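Local coordinates for ApeI dehydratase-like domain-containing protein (Pectobacterium atrosepticum, PDB 3ESI) that is functionally uncharacterised but belongs to the ApeI dehydratase-like family of hotdog-fold proteins, and so may dehydrate hydroxyacyl thioesters, at residues S68-K73 with S114-L119. Residues are numbered along the deposited sequence; the frame is centred on the assembly and turned at random.
Sequences SIENIK and SGKIKL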
ATOM      1  N   SER A  68      15.577   8.268 -14.590  1.00 43.34           N
ATOM      2  CA  SER A  68      15.622   7.292 -13.506  1.00 43.32           C
ATOM      3  C   SER A  68      15.888   7.887 -12.134  1.00 44.26           C
ATOM      4  O   SER A  68      16.365   9.015 -11.998  1.00 43.55           O
ATOM      5  CB  SER A  68      16.692   6.231 -13.786  1.00 42.73           C
ATOM      6  OG  SER A  68      17.989   6.782 -13.652  1.00 43.83           O
ATOM      7  N   ILE A  69      15.593   7.084 -11.119  1.00 45.70           N
ATOM      8  CA  ILE A  69      15.782   7.443  -9.719  1.00 48.25           C
ATOM      9  C   ILE A  69      17.128   6.884  -9.269  1.00 49.24           C
ATOM     10  O   ILE A  69      17.268   5.680  -9.091  1.00 48.81           O
ATOM     11  CB  ILE A  69      14.666   6.818  -8.826  1.00 49.32           C
ATOM     12  CG1 ILE A  69      14.405   5.355  -9.246  1.00 53.09           C
ATOM     13  CG2 ILE A  69      13.387   7.641  -8.903  1.00 49.21           C
ATOM     14  CD1 ILE A  69      13.812   5.107 -10.688  1.00 54.36           C
ATOM     15  N   GLU A  70      18.128   7.742  -9.101  1.00 50.16           N
ATOM     16  CA  GLU A  70      19.423   7.244  -8.669  1.00 52.38           C
ATOM     17  C   GLU A  70      19.319   6.757  -7.232  1.00 52.94           C
ATOM     18  O   GLU A  70      19.905   5.743  -6.875  1.00 54.03           O
ATOM     19  CB  GLU A  70      20.508   8.322  -8.806  1.00 54.30           C
ATOM     20  CG  GLU A  70      21.899   7.858  -8.354  1.00 58.06           C
ATOM     21  CD  GLU A  70      23.047   8.655  -8.980  1.00 60.58           C
ATOM     22  OE1 GLU A  70      24.179   8.589  -8.445  1.00 59.83           O
ATOM     23  OE2 GLU A  70      22.820   9.331 -10.011  1.00 61.90           O
ATOM     24  N   ASN A  71      18.562   7.473  -6.409  1.00 53.56           N
ATOM     25  CA  ASN A  71      18.367   7.073  -5.017  1.00 53.90           C
ATOM     26  C   ASN A  71      17.333   7.941  -4.311  1.00 53.09           C
ATOM     27  O   ASN A  71      17.310   9.156  -4.481  1.00 52.76           O
ATOM     28  CB  ASN A  71      19.695   7.105  -4.245  1.00 56.23           C
ATOM     29  CG  ASN A  71      20.431   8.424  -4.391  1.00 58.93           C
ATOM     30  OD1 ASN A  71      19.927   9.481  -4.003  1.00 60.55           O
ATOM     31  ND2 ASN A  71      21.638   8.370  -4.952  1.00 60.30           N
ATOM     32  N   ILE A  72      16.464   7.297  -3.542  1.00 52.50           N
ATOM     33  CA  ILE A  72      15.428   7.990  -2.795  1.00 52.98           C
ATOM     34  C   ILE A  72      15.530   7.488  -1.367  1.00 52.35           C
ATOM     35  O   ILE A  72      15.986   6.381  -1.132  1.00 52.55           O
ATOM     36  CB  ILE A  72      14.018   7.666  -3.325  1.00 53.92           C
ATOM     37  CG1 ILE A  72      14.010   7.730  -4.848  1.00 57.31           C
ATOM     38  CG2 ILE A  72      13.012   8.675  -2.780  1.00 52.39           C
ATOM     39  CD1 ILE A  72      12.630   7.536  -5.466  1.00 62.47           C
ATOM     40  N   LYS A  73      15.094   8.299  -0.417  1.00 52.13           N
ATOM     41  CA  LYS A  73      15.167   7.916   0.982  1.00 52.18           C
ATOM     42  C   LYS A  73      14.037   8.589   1.764  1.00 50.87           C
ATOM     43  O   LYS A  73      13.987   9.814   1.883  1.00 49.87           O
ATOM     44  CB  LYS A  73      16.539   8.325   1.527  1.00 53.36           C
ATOM     45  CG  LYS A  73      16.797   8.048   2.991  1.00 56.48           C
ATOM     46  CD  LYS A  73      18.153   8.667   3.370  1.00 60.78           C
ATOM     47  CE  LYS A  73      18.391   8.713   4.883  1.00 63.31           C
ATOM     48  NZ  LYS A  73      19.595   9.542   5.227  1.00 63.01           N
ATOM     49  N   SER A 114      14.451  12.629   0.700  1.00 37.35           N
ATOM     50  CA  SER A 114      15.420  13.300  -0.157  1.00 37.83           C
ATOM     51  C   SER A 114      15.870  12.303  -1.196  1.00 37.77           C
ATOM     52  O   SER A 114      15.620  11.110  -1.050  1.00 38.35           O
ATOM     53  CB  SER A 114      16.617  13.769   0.666  1.00 37.36           C
ATOM     54  OG  SER A 114      17.138  12.717   1.470  1.00 37.09           O
ATOM     55  N   GLY A 115      16.516  12.777  -2.251  1.00 37.94           N
ATOM     56  CA  GLY A 115      16.975  11.845  -3.255  1.00 39.55           C
ATOM     57  C   GLY A 115      17.597  12.491  -4.459  1.00 41.84           C
ATOM     58  O   GLY A 115      17.582  13.716  -4.584  1.00 42.93           O
ATOM     59  N   LYS A 116      18.155  11.660  -5.337  1.00 43.45           N
ATOM     60  CA  LYS A 116      18.782  12.141  -6.559  1.00 44.45           C
ATOM     61  C   LYS A 116      18.111  11.463  -7.740  1.00 44.10           C
ATOM     62  O   LYS A 116      17.915  10.255  -7.749  1.00 44.30           O
ATOM     63  CB  LYS A 116      20.285  11.846  -6.562  1.00 44.74           C
ATOM     64  CG  LYS A 116      20.962  12.170  -7.895  1.00 47.80           C
ATOM     65  CD  LYS A 116      22.457  12.464  -7.742  1.00 49.59           C
ATOM     66  CE  LYS A 116      23.187  11.348  -7.011  1.00 51.71           C
ATOM     67  NZ  LYS A 116      24.648  11.635  -6.906  1.00 55.42           N
ATOM     68  N   ILE A 117      17.762  12.258  -8.736  1.00 43.72           N
ATOM     69  CA  ILE A 117      17.096  11.754  -9.919  1.00 43.38           C
ATOM     70  C   ILE A 117      17.902  12.139 -11.155  1.00 45.86           C
ATOM     71  O   ILE A 117      18.497  13.221 -11.206  1.00 46.34           O
ATOM     72  CB  ILE A 117      15.686  12.359 -10.006  1.00 42.62           C
ATOM     73  CG1 ILE A 117      14.881  11.927  -8.779  1.00 41.96           C
ATOM     74  CG2 ILE A 117      15.001  11.947 -11.293  1.00 41.01           C
ATOM     75  CD1 ILE A 117      13.549  12.608  -8.670  1.00 45.02           C
ATOM     76  N   LYS A 118      17.945  11.246 -12.141  1.00 46.77           N
ATOM     77  CA  LYS A 118      18.663  11.528 -13.373  1.00 46.98           C
ATOM     78  C   LYS A 118      17.603  11.959 -14.371  1.00 46.23           C
ATOM     79  O   LYS A 118      16.535  11.354 -14.422  1.00 45.48           O
ATOM     80  CB  LYS A 118      19.374  10.270 -13.892  1.00 50.38           C
ATOM     81  CG  LYS A 118      20.377   9.631 -12.922  1.00 54.15           C
ATOM     82  CD  LYS A 118      21.629  10.486 -12.713  1.00 57.45           C
ATOM     83  CE  LYS A 118      22.431  10.648 -14.002  1.00 58.73           C
ATOM     84  NZ  LYS A 118      23.642  11.486 -13.784  1.00 58.68           N
ATOM     85  N   LEU A 119      17.883  13.010 -15.140  1.00 46.48           N
ATOM     86  CA  LEU A 119      16.945  13.495 -16.155  1.00 48.23           C
ATOM     87  C   LEU A 119      17.612  13.413 -17.532  1.00 50.23           C
ATOM     88  O   LEU A 119      18.832  13.275 -17.624  1.00 50.91           O
ATOM     89  CB  LEU A 119      16.533  14.946 -15.872  1.00 47.68           C
ATOM     90  CG  LEU A 119      15.943  15.323 -14.501  1.00 46.57           C
ATOM     91  CD1 LEU A 119      15.485  16.785 -14.553  1.00 42.92           C
ATOM     92  CD2 LEU A 119      14.780  14.403 -14.134  1.00 45.49           C
TER
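The carbonyl oxygen of K116 takes two backbone N-H groups from consecutive residues, the mark of a classic beta bulge. N71 N reaches K116 O at 3.2 Å and lies in the carbonyl plane, whereas E70 N, at 2.9 Å, meets the same K116 O with a bent, weak bond. In return K116 N donates to N71 O over 2.8 Å. N71 adds its own side chain: with CG set between its backbone N and carbonyl carbon (chi1 52°), OD1 swings back to receive a second, weak bond from K116 N. The extra residue E70 shifts the register by one, yet antiparallel pairing holds on both sides of it, S68 with K118 and K73 with S114 each exchanging two backbone bonds.

The bulge also directs E70 toward the partner strand. Its extended side chain runs alongside that of K116, which bends at chi3 (54°), and E70 OE1 forms a salt bridge with K116 NZ at 3.4 Å. The other carboxylate oxygen, E70 OE2, rests against the aliphatic CD of K118 at 3.2 Å; K118 NZ is too far for a salt bridge and is hydrogen-bonded to K94 O. I69, I72 and I117 point to the face opposite N71, K116 and K118, and G115 has no side chain where N71 O comes within 3.0 Å of its CA.

Strand 64-74, outermost in this chain's antiparallel hotdog sheet, is thus joined to strand 108-121, whose other edge bonds to strand 96-105. I117 packs on L49 and M53 of helix 45-59, the helix that the hotdog sheet wraps around, while I69 and I72 meet H36 and F37 of a second subunit.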